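Local structure of thiaminase-I (Naegleria gruberi, 4HCW) at residues D263-N268 with K284-N289; S99-S104 with G113-L118; F159-L164 with V352-L357; A57-L62 with S70-Y75. The protein belongs to a thiaminase family whose members share an alpha/beta fold related to that of periplasmic binding proteins. All coordinates share one frame; numbering follows the deposited sequence.

Contact 1: D263-N268 with K284-N289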
# COMPACT_ATOMS: atom_id res chain seq x y z
N ASP A 263 3.40 -3.44 -2.52
CA ASP A 263 3.62 -3.44 -3.95
C ASP A 263 4.81 -4.34 -4.27
O ASP A 263 5.87 -4.24 -3.64
CB ASP A 263 3.86 -2.02 -4.46
CG ASP A 263 2.64 -1.14 -4.31
OD1 ASP A 263 1.51 -1.65 -4.51
OD2 ASP A 263 2.80 0.06 -3.99
N VAL A 264 4.65 -5.21 -5.26
CA VAL A 264 5.65 -6.23 -5.55
C VAL A 264 6.15 -6.18 -7.00
O VAL A 264 5.35 -6.19 -7.94
CB VAL A 264 5.11 -7.64 -5.24
CG1 VAL A 264 6.07 -8.70 -5.74
CG2 VAL A 264 4.87 -7.80 -3.74
N LEU A 265 7.46 -6.13 -7.16
CA LEU A 265 8.09 -6.21 -8.47
C LEU A 265 8.19 -7.67 -8.91
O LEU A 265 8.80 -8.49 -8.23
CB LEU A 265 9.49 -5.59 -8.44
CG LEU A 265 9.57 -4.06 -8.46
CD1 LEU A 265 10.96 -3.60 -8.05
CD2 LEU A 265 9.21 -3.54 -9.84
N ALA A 266 7.58 -7.99 -10.05
CA ALA A 266 7.61 -9.35 -10.57
C ALA A 266 7.95 -9.36 -12.05
O ALA A 266 7.78 -8.35 -12.74
CB ALA A 266 6.27 -10.03 -10.33
N LEU A 267 8.45 -10.49 -12.53
CA LEU A 267 8.80 -10.63 -13.94
C LEU A 267 7.86 -11.57 -14.67
O LEU A 267 7.32 -12.51 -14.08
CB LEU A 267 10.25 -11.11 -14.10
CG LEU A 267 10.97 -11.69 -12.88
CD1 LEU A 267 12.00 -12.72 -13.32
CD2 LEU A 267 11.64 -10.59 -12.08
N ASN A 268 7.65 -11.32 -15.96
CA ASN A 268 6.80 -12.16 -16.78
C ASN A 268 7.38 -13.57 -16.89
O ASN A 268 8.60 -13.75 -16.90
CB ASN A 268 6.62 -11.55 -18.17
CG ASN A 268 5.40 -12.08 -18.89
OD1 ASN A 268 5.09 -13.27 -18.81
ND2 ASN A 268 4.71 -11.21 -19.61
N LYS A 284 17.20 -4.72 -8.59
CA LYS A 284 18.16 -4.51 -7.51
C LYS A 284 18.50 -3.03 -7.38
O LYS A 284 18.75 -2.54 -6.28
CB LYS A 284 19.44 -5.32 -7.75
N ASN A 285 18.49 -2.33 -8.50
CA ASN A 285 18.69 -0.89 -8.50
C ASN A 285 17.51 -0.16 -7.87
O ASN A 285 17.69 0.69 -7.00
CB ASN A 285 18.92 -0.37 -9.92
CG ASN A 285 19.28 1.10 -9.95
OD1 ASN A 285 20.04 1.59 -9.11
ND2 ASN A 285 18.73 1.82 -10.91
N LEU A 286 16.30 -0.52 -8.30
CA LEU A 286 15.08 0.11 -7.80
C LEU A 286 14.91 -0.02 -6.29
O LEU A 286 14.25 0.81 -5.66
CB LEU A 286 13.85 -0.48 -8.50
CG LEU A 286 13.45 0.12 -9.85
CD1 LEU A 286 12.33 -0.69 -10.47
CD2 LEU A 286 13.02 1.57 -9.67
N LEU A 287 15.50 -1.06 -5.71
CA LEU A 287 15.28 -1.36 -4.30
C LEU A 287 16.46 -1.00 -3.40
O LEU A 287 16.29 -0.87 -2.19
CB LEU A 287 14.93 -2.84 -4.13
CG LEU A 287 13.75 -3.35 -4.97
CD1 LEU A 287 13.47 -4.81 -4.67
CD2 LEU A 287 12.51 -2.50 -4.73
N THR A 288 17.64 -0.84 -3.98
CA THR A 288 18.84 -0.61 -3.18
C THR A 288 19.54 0.73 -3.45
O THR A 288 20.37 1.16 -2.65
CB THR A 288 19.86 -1.75 -3.34
OG1 THR A 288 20.30 -1.82 -4.70
CG2 THR A 288 19.24 -3.08 -2.94
N ASN A 289 19.21 1.37 -4.56
CA ASN A 289 19.81 2.67 -4.90
C ASN A 289 19.46 3.72 -3.86
O ASN A 289 18.28 4.04 -3.66
CB ASN A 289 19.36 3.12 -6.29
CG ASN A 289 20.22 4.25 -6.85
OD1 ASN A 289 20.62 5.16 -6.13
ND2 ASN A 289 20.50 4.18 -8.14

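Contact 2: S99-S104 with G113-L118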
# COMPACT_ATOMS: atom_id res chain seq x y z
N SER A 99 7.92 -10.77 8.21
CA SER A 99 7.17 -11.99 7.99
C SER A 99 5.98 -11.76 7.07
O SER A 99 5.71 -12.56 6.17
CB SER A 99 6.70 -12.58 9.32
OG SER A 99 5.87 -11.67 10.02
N PHE A 100 5.27 -10.65 7.28
CA PHE A 100 4.09 -10.33 6.48
C PHE A 100 4.45 -9.85 5.08
O PHE A 100 3.71 -10.09 4.13
CB PHE A 100 3.21 -9.31 7.20
CG PHE A 100 3.93 -8.06 7.62
CD1 PHE A 100 4.01 -6.97 6.77
CD2 PHE A 100 4.51 -7.97 8.87
CE1 PHE A 100 4.66 -5.81 7.16
CE2 PHE A 100 5.17 -6.81 9.27
CZ PHE A 100 5.24 -5.74 8.41
N VAL A 101 5.58 -9.16 4.96
CA VAL A 101 6.05 -8.68 3.66
C VAL A 101 6.39 -9.84 2.74
O VAL A 101 5.99 -9.86 1.57
CB VAL A 101 7.28 -7.76 3.81
CG1 VAL A 101 7.87 -7.44 2.45
CG2 VAL A 101 6.90 -6.48 4.54
N SER A 102 7.13 -10.81 3.26
CA SER A 102 7.51 -11.98 2.49
C SER A 102 6.31 -12.88 2.20
O SER A 102 6.24 -13.52 1.15
CB SER A 102 8.60 -12.77 3.22
OG SER A 102 8.19 -13.11 4.54
N SER A 103 5.36 -12.91 3.14
CA SER A 103 4.16 -13.72 2.98
C SER A 103 3.25 -13.16 1.89
O SER A 103 2.60 -13.91 1.17
CB SER A 103 3.39 -13.81 4.30
OG SER A 103 4.16 -14.45 5.30
N SER A 104 3.23 -11.83 1.77
CA SER A 104 2.39 -11.17 0.79
C SER A 104 2.90 -11.39 -0.63
O SER A 104 2.16 -11.24 -1.60
CB SER A 104 2.30 -9.67 1.08
OG SER A 104 3.56 -9.04 0.89
N GLY A 113 7.78 -12.70 -6.61
CA GLY A 113 8.22 -11.33 -6.83
C GLY A 113 9.04 -10.69 -5.72
O GLY A 113 9.11 -11.19 -4.60
N PHE A 114 9.66 -9.56 -6.05
CA PHE A 114 10.45 -8.80 -5.10
C PHE A 114 9.62 -7.66 -4.53
O PHE A 114 9.19 -6.77 -5.27
CB PHE A 114 11.69 -8.21 -5.79
CG PHE A 114 12.46 -9.20 -6.62
CD1 PHE A 114 12.15 -9.37 -7.96
CD2 PHE A 114 13.48 -9.94 -6.07
CE1 PHE A 114 12.86 -10.27 -8.74
CE2 PHE A 114 14.19 -10.85 -6.84
CZ PHE A 114 13.88 -11.01 -8.17
N PRO A 115 9.40 -7.68 -3.21
CA PRO A 115 8.65 -6.62 -2.52
C PRO A 115 9.31 -5.26 -2.71
O PRO A 115 10.51 -5.12 -2.46
CB PRO A 115 8.71 -7.05 -1.06
CG PRO A 115 8.90 -8.52 -1.10
CD PRO A 115 9.78 -8.77 -2.29
N GLN A 116 8.53 -4.26 -3.13
CA GLN A 116 9.07 -2.93 -3.39
C GLN A 116 8.57 -1.90 -2.39
O GLN A 116 9.37 -1.27 -1.69
CB GLN A 116 8.72 -2.48 -4.81
CG GLN A 116 9.18 -1.07 -5.14
CD GLN A 116 8.93 -0.69 -6.58
OE1 GLN A 116 8.18 -1.36 -7.29
NE2 GLN A 116 9.55 0.40 -7.02
N TYR A 117 7.26 -1.72 -2.32
CA TYR A 117 6.67 -0.70 -1.46
C TYR A 117 5.83 -1.32 -0.34
O TYR A 117 5.26 -2.40 -0.50
CB TYR A 117 5.80 0.25 -2.28
CG TYR A 117 6.57 1.05 -3.32
CD1 TYR A 117 7.82 1.57 -3.03
CD2 TYR A 117 6.04 1.26 -4.58
CE1 TYR A 117 8.52 2.30 -3.97
CE2 TYR A 117 6.74 1.98 -5.53
CZ TYR A 117 7.98 2.50 -5.22
OH TYR A 117 8.68 3.22 -6.17
N LEU A 118 5.78 -0.62 0.79
CA LEU A 118 4.94 -1.03 1.91
C LEU A 118 3.95 0.09 2.20
O LEU A 118 4.33 1.24 2.35
CB LEU A 118 5.80 -1.31 3.14
CG LEU A 118 5.49 -2.58 3.93
CD1 LEU A 118 6.38 -2.67 5.16
CD2 LEU A 118 4.02 -2.65 4.32

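Contact 3: F159-L164 with V352-L357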
# COMPACT_ATOMS: atom_id res chain seq x y z
N PHE A 159 -12.25 0.89 -3.45
CA PHE A 159 -11.15 0.08 -2.94
C PHE A 159 -11.12 0.07 -1.42
O PHE A 159 -10.65 -0.89 -0.80
CB PHE A 159 -9.83 0.60 -3.50
CG PHE A 159 -8.68 -0.36 -3.34
CD1 PHE A 159 -8.53 -1.43 -4.20
CD2 PHE A 159 -7.75 -0.17 -2.33
CE1 PHE A 159 -7.48 -2.31 -4.05
CE2 PHE A 159 -6.69 -1.05 -2.18
CZ PHE A 159 -6.55 -2.12 -3.04
N THR A 160 -11.61 1.14 -0.81
CA THR A 160 -11.62 1.26 0.65
C THR A 160 -12.87 0.62 1.25
O THR A 160 -12.80 -0.05 2.28
CB THR A 160 -11.54 2.74 1.09
OG1 THR A 160 -10.40 3.35 0.48
CG2 THR A 160 -11.41 2.83 2.60
N VAL A 161 -14.01 0.82 0.59
CA VAL A 161 -15.26 0.19 1.01
C VAL A 161 -15.12 -1.33 0.97
O VAL A 161 -15.50 -2.02 1.92
CB VAL A 161 -16.43 0.61 0.10
CG1 VAL A 161 -17.65 -0.26 0.36
CG2 VAL A 161 -16.76 2.08 0.30
N PHE A 162 -14.55 -1.83 -0.12
CA PHE A 162 -14.29 -3.26 -0.27
C PHE A 162 -13.30 -3.76 0.78
O PHE A 162 -13.49 -4.84 1.36
CB PHE A 162 -13.76 -3.56 -1.68
CG PHE A 162 -13.20 -4.94 -1.84
CD1 PHE A 162 -14.03 -6.03 -2.03
CD2 PHE A 162 -11.83 -5.16 -1.80
CE1 PHE A 162 -13.52 -7.30 -2.18
CE2 PHE A 162 -11.31 -6.43 -1.95
CZ PHE A 162 -12.15 -7.50 -2.14
N GLY A 163 -12.26 -2.98 1.02
CA GLY A 163 -11.20 -3.37 1.94
C GLY A 163 -11.64 -3.48 3.39
O GLY A 163 -11.44 -4.51 4.02
N LEU A 164 -12.24 -2.41 3.90
CA LEU A 164 -12.66 -2.37 5.30
C LEU A 164 -13.69 -3.44 5.64
O LEU A 164 -13.66 -4.00 6.73
CB LEU A 164 -13.20 -0.99 5.67
CG LEU A 164 -12.19 0.16 5.67
CD1 LEU A 164 -12.83 1.42 6.22
CD2 LEU A 164 -10.96 -0.22 6.49
N VAL A 352 -22.36 -2.90 -4.11
CA VAL A 352 -23.38 -3.60 -3.35
C VAL A 352 -23.40 -3.13 -1.90
O VAL A 352 -24.47 -2.91 -1.32
CB VAL A 352 -23.16 -5.13 -3.39
CG1 VAL A 352 -24.12 -5.84 -2.45
CG2 VAL A 352 -23.31 -5.65 -4.81
N LEU A 353 -22.22 -2.94 -1.33
CA LEU A 353 -22.07 -2.60 0.08
C LEU A 353 -22.52 -1.18 0.41
O LEU A 353 -23.11 -0.95 1.47
CB LEU A 353 -20.63 -2.81 0.53
CG LEU A 353 -20.11 -4.25 0.51
CD1 LEU A 353 -18.60 -4.28 0.71
CD2 LEU A 353 -20.81 -5.08 1.58
N ARG A 354 -22.23 -0.23 -0.48
CA ARG A 354 -22.47 1.19 -0.21
C ARG A 354 -23.86 1.59 0.32
O ARG A 354 -23.95 2.38 1.26
CB ARG A 354 -22.07 2.06 -1.41
CG ARG A 354 -20.60 2.47 -1.40
CD ARG A 354 -20.36 3.70 -2.26
NE ARG A 354 -20.39 3.41 -3.68
CZ ARG A 354 -19.32 3.15 -4.42
NH1 ARG A 354 -18.12 3.15 -3.86
NH2 ARG A 354 -19.44 2.89 -5.71
N PRO A 355 -24.95 1.06 -0.28
CA PRO A 355 -26.26 1.42 0.26
C PRO A 355 -26.45 0.99 1.72
O PRO A 355 -27.24 1.60 2.44
CB PRO A 355 -27.23 0.65 -0.64
CG PRO A 355 -26.50 0.50 -1.92
CD PRO A 355 -25.07 0.29 -1.53
N PHE A 356 -25.73 -0.04 2.14
CA PHE A 356 -25.83 -0.55 3.50
C PHE A 356 -24.84 0.12 4.44
O PHE A 356 -24.56 -0.38 5.53
CB PHE A 356 -25.62 -2.07 3.52
CG PHE A 356 -26.60 -2.83 2.67
CD1 PHE A 356 -27.80 -3.27 3.20
CD2 PHE A 356 -26.32 -3.09 1.34
CE1 PHE A 356 -28.70 -3.96 2.42
CE2 PHE A 356 -27.22 -3.79 0.55
CZ PHE A 356 -28.41 -4.22 1.09
N LEU A 357 -24.31 1.26 4.01
CA LEU A 357 -23.32 1.99 4.81
C LEU A 357 -23.79 3.42 5.08
O LEU A 357 -24.88 3.64 5.61
CB LEU A 357 -21.97 2.00 4.10
CG LEU A 357 -21.41 0.64 3.69
CD1 LEU A 357 -20.08 0.79 2.98
CD2 LEU A 357 -21.28 -0.28 4.90

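Contact 4: A57-L62 with S70-Y75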
# COMPACT_ATOMS: atom_id res chain seq x y z
N ALA A 57 -7.54 -4.48 -17.64
CA ALA A 57 -6.99 -4.54 -18.99
C ALA A 57 -5.47 -4.66 -18.97
O ALA A 57 -4.88 -5.35 -19.80
CB ALA A 57 -7.41 -3.31 -19.79
N SER A 58 -4.84 -3.99 -18.01
CA SER A 58 -3.39 -4.01 -17.89
C SER A 58 -2.89 -5.32 -17.30
O SER A 58 -1.77 -5.75 -17.56
CB SER A 58 -2.90 -2.83 -17.05
OG SER A 58 -3.28 -1.59 -17.64
N LEU A 59 -3.73 -5.96 -16.49
CA LEU A 59 -3.39 -7.24 -15.89
C LEU A 59 -3.47 -8.37 -16.91
O LEU A 59 -2.99 -9.48 -16.67
CB LEU A 59 -4.29 -7.54 -14.70
CG LEU A 59 -4.18 -6.60 -13.50
CD1 LEU A 59 -5.11 -7.04 -12.38
CD2 LEU A 59 -2.74 -6.53 -13.01
N GLN A 60 -4.09 -8.08 -18.05
CA GLN A 60 -4.22 -9.06 -19.13
C GLN A 60 -2.95 -9.12 -19.98
O GLN A 60 -2.60 -10.18 -20.51
CB GLN A 60 -5.43 -8.74 -20.01
N SER A 61 -2.28 -7.98 -20.11
CA SER A 61 -1.06 -7.90 -20.91
C SER A 61 0.12 -7.40 -20.08
O SER A 61 0.42 -6.21 -20.07
CB SER A 61 -1.27 -7.01 -22.13
OG SER A 61 -1.67 -5.71 -21.75
N LEU A 62 0.78 -8.32 -19.39
CA LEU A 62 1.90 -7.98 -18.52
C LEU A 62 3.17 -7.68 -19.31
O LEU A 62 3.45 -8.34 -20.31
CB LEU A 62 2.16 -9.12 -17.53
CG LEU A 62 1.01 -9.51 -16.60
CD1 LEU A 62 1.33 -10.80 -15.86
CD2 LEU A 62 0.72 -8.39 -15.61
N SER A 70 -0.02 -6.58 -4.20
CA SER A 70 -0.10 -7.99 -3.85
C SER A 70 -1.54 -8.44 -3.62
O SER A 70 -1.81 -9.63 -3.45
CB SER A 70 0.76 -8.29 -2.61
OG SER A 70 0.38 -7.47 -1.52
N ILE A 71 -2.47 -7.48 -3.63
CA ILE A 71 -3.88 -7.79 -3.45
C ILE A 71 -4.43 -8.56 -4.65
O ILE A 71 -5.44 -9.25 -4.55
CB ILE A 71 -4.71 -6.50 -3.23
CG1 ILE A 71 -6.08 -6.83 -2.63
CG2 ILE A 71 -4.85 -5.70 -4.52
CD1 ILE A 71 -6.92 -5.61 -2.31
N PHE A 72 -3.75 -8.45 -5.79
CA PHE A 72 -4.16 -9.14 -7.00
C PHE A 72 -3.12 -10.17 -7.42
O PHE A 72 -3.19 -10.72 -8.52
CB PHE A 72 -4.39 -8.14 -8.14
CG PHE A 72 -5.50 -7.17 -7.88
CD1 PHE A 72 -6.63 -7.56 -7.17
CD2 PHE A 72 -5.42 -5.87 -8.34
CE1 PHE A 72 -7.65 -6.67 -6.93
CE2 PHE A 72 -6.45 -4.98 -8.10
CZ PHE A 72 -7.56 -5.38 -7.40
N LEU A 73 -2.16 -10.43 -6.54
CA LEU A 73 -1.07 -11.35 -6.85
C LEU A 73 -1.51 -12.81 -7.10
O LEU A 73 -1.13 -13.38 -8.12
CB LEU A 73 0.04 -11.28 -5.79
CG LEU A 73 1.32 -12.05 -6.11
CD1 LEU A 73 1.94 -11.55 -7.41
CD2 LEU A 73 2.31 -11.95 -4.96
N PRO A 74 -2.30 -13.41 -6.18
CA PRO A 74 -2.71 -14.79 -6.44
C PRO A 74 -3.55 -14.94 -7.71
O PRO A 74 -3.41 -15.93 -8.42
CB PRO A 74 -3.54 -15.15 -5.21
CG PRO A 74 -3.07 -14.22 -4.15
CD PRO A 74 -2.78 -12.94 -4.87
N TYR A 75 -4.42 -13.96 -7.97
CA TYR A 75 -5.20 -13.96 -9.20
C TYR A 75 -4.29 -13.80 -10.41
O TYR A 75 -4.57 -14.34 -11.48
CB TYR A 75 -6.25 -12.84 -9.17
CG TYR A 75 -6.80 -12.49 -10.54
CD1 TYR A 75 -7.75 -13.29 -11.15
CD2 TYR A 75 -6.38 -11.35 -11.21
CE1 TYR A 75 -8.26 -12.97 -12.40
CE2 TYR A 75 -6.88 -11.02 -12.45
CZ TYR A 75 -7.82 -11.83 -13.05
OH TYR A 75 -8.32 -11.51 -14.29

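Contact 1: D263-N268 with K284-N289
Leu265, reaching out from strand 260-267, meets Leu286 and Leu287 near the end of helix 275-288, and the three side chains make up the whole contact. About 62 of the 111 Å² buried belongs to Leu265, with the rest shared almost evenly by the two helix leucines. A single methyl group does the touching on the strand side: Leu265 CD1 lies 3.8 Å from Leu287 CD2 and 4.0 Å from Leu286 CD1. The two approaches differ. Leu287 comes at Leu265 tip to tip, whereas Leu286 crosses it at about a right angle, so that the methyl is met from two directions by consecutive helix residues. With CG anti to its own carbonyl carbon (chi1 -77°), Leu265 carries CD1 off the strand toward the helix; the CA atoms of Leu265 and Leu286 remain 9.4 Å apart.

This is helix-on-sheet packing in an alpha/beta fold. Strand 260-267 runs antiparallel to both strand 65-69 and strand 110-125, and Ser67, Gln116 and Ile283 also touch the Leu265 side chain within this buried layer.

Just beyond the leucines the helix breaks at Asn289. Its ND2 donates to Asn285 OD1 over 2.8 Å, with an N-H...O angle of 152° and the donor 15° off the acceptor's carbonyl plane, while Asn289 N reaches Asn285 O at 3.0 Å. Asn289 OD1 in turn caps Leu291 N, so the Asn289 side chain ties back to Asn285 at the end of helix 275-288 and caps the start of helix 290-298.

Contact 2: S99-S104 with G113-L118
Next to Phe100 and Val101, the helix residues that touch strand 110-125, the carbonyl O of Ser99 is gripped twice by one residue: Ser103 OG donates to Ser99 O over 2.6 Å and Ser103 N over 3.1 Å, from opposite faces of the carbonyl plane. One turn of helix 99-105 is thereby doubly tied. Across the contact the meeting is apolar packing, with no hydrogen bond between the segments. Val101 works as a fork: a chi1 of 171° sets CG1 trans to the backbone N and 3.6 Å from Pro115 CB, and puts CG2 3.9 Å from Leu118 CD1. That leucine methyl also meets the Phe100 ring at its edge, near the ring plane, 4.1 Å from Phe100 CE1, with the two side chains at about a right angle. Segment axes approach to 8.6 Å at 116° between their directions. Pro115 and Leu118 point toward the helix, whereas Gln116 points away and packs on Leu287. The strand is interrupted here by a classic beta bulge, Gln116 and Tyr117 both facing Asp263. With helix 99-105 on one side and helix 275-288 on the other, the sheet forms the middle layer of an alpha/beta/alpha sandwich.

Contact 3: F159-L164 with V352-L357
Val161 faces Leu353, Arg354 and Leu357 from helix 158-169 and contributes 86 of the 178 Å² buried. Its CB points at the C-terminal segment and there divides into two methyls. CG1, the branch anti to the main-chain N at a chi1 of 169°, is the busier: it lies 3.7 Å from Leu357 CD1 and 3.9 Å from Leu353 CB, with Leu353 CD1 at 4.1 Å from the same Val161 CG1. Leu353 and Val161 slide past each other in opposite directions, while Leu357 passes at a slant. The other branch, Val161 CG2, meets the aliphatic stem of Arg354 at its CG, 4.2 Å away. The guanidinium of Arg354 turns elsewhere, NH1 making a weak hydrogen bond to Ser156 O.

Leu357 ends the chain. It is brought beside Leu353 by a 3-10 turn at the end of helix 343-353, in which Phe356 N bonds to Leu353 O at 2.9 Å and Leu357 N to Arg354 O at 3.0 Å. Helix 193-203 also meets this tail, Thr196 OG1 bonding to Phe356 O. With no hydrogen bond between the segments, the C-terminus is joined to helix 158-169 here by dispersion and burial of aliphatic groups.

Contact 4: A57-L62 with S70-Y75
Leu59 CD1 is the atom that Phe72 and Tyr75 both meet. It lies 4.2 Å from Phe72 CD2, where the approach to the ring is oblique, and 4.4 Å from Tyr75 CE2, at the edge of that ring and near its plane. The two ring atoms subtend about 104° at the methyl. Tyr75 extends to this point through a first torsion of 162°, which swings its ring away from its own backbone N. Leu59 supplies 57 of the 103 Å² buried, and the rings share the remainder about equally.

A second shell surrounds the first. Ile71 CG2 sits 3.6 Å above the centre of one face of the Phe72 ring, while Cys338 and Val346 also touch that side chain. Asn343 touches both Leu59 and Phe72, and Phe51 and Leu76 pack on Leu59. Farther out, Phe72 occupies the N-cap position of helix 73-77, and Ile71 N is bonded to Asp69 OD1 at the end of strand 65-69, which joins the two short helices. No hydrogen bond crosses between the segments, and the distances, 4.2 Å and more, are those of loose van der Waals contact, so what couples the weakly bonded helix 56-60 to the start of helix 73-77 is hydrophobic burial with little directional preference.

Contacts 1 and 2 share the central sheet: their strands are neighbours, with probable hydrogen bonds from Phe114 N to Leu265 O (2.6 Å) and from Gln116 N to Asp263 O (2.7 Å), and the contact centres are 11 Å apart. Contact 4 lies about 16 Å from each of these two centres. Thr262 OG1 links contacts 2 and 4 by bonding to both Ser104 OG and Ser70 OG. Contact 3 is more remote, its centre about 32 Å from that of contact 1 on the opposite side of the chain's centre, yet Phe159 CZ comes within 3.6 Å of Ile71 CD1 in contact 4. Along the chain, contact 1 is nested inside the long loop that contact 3 closes.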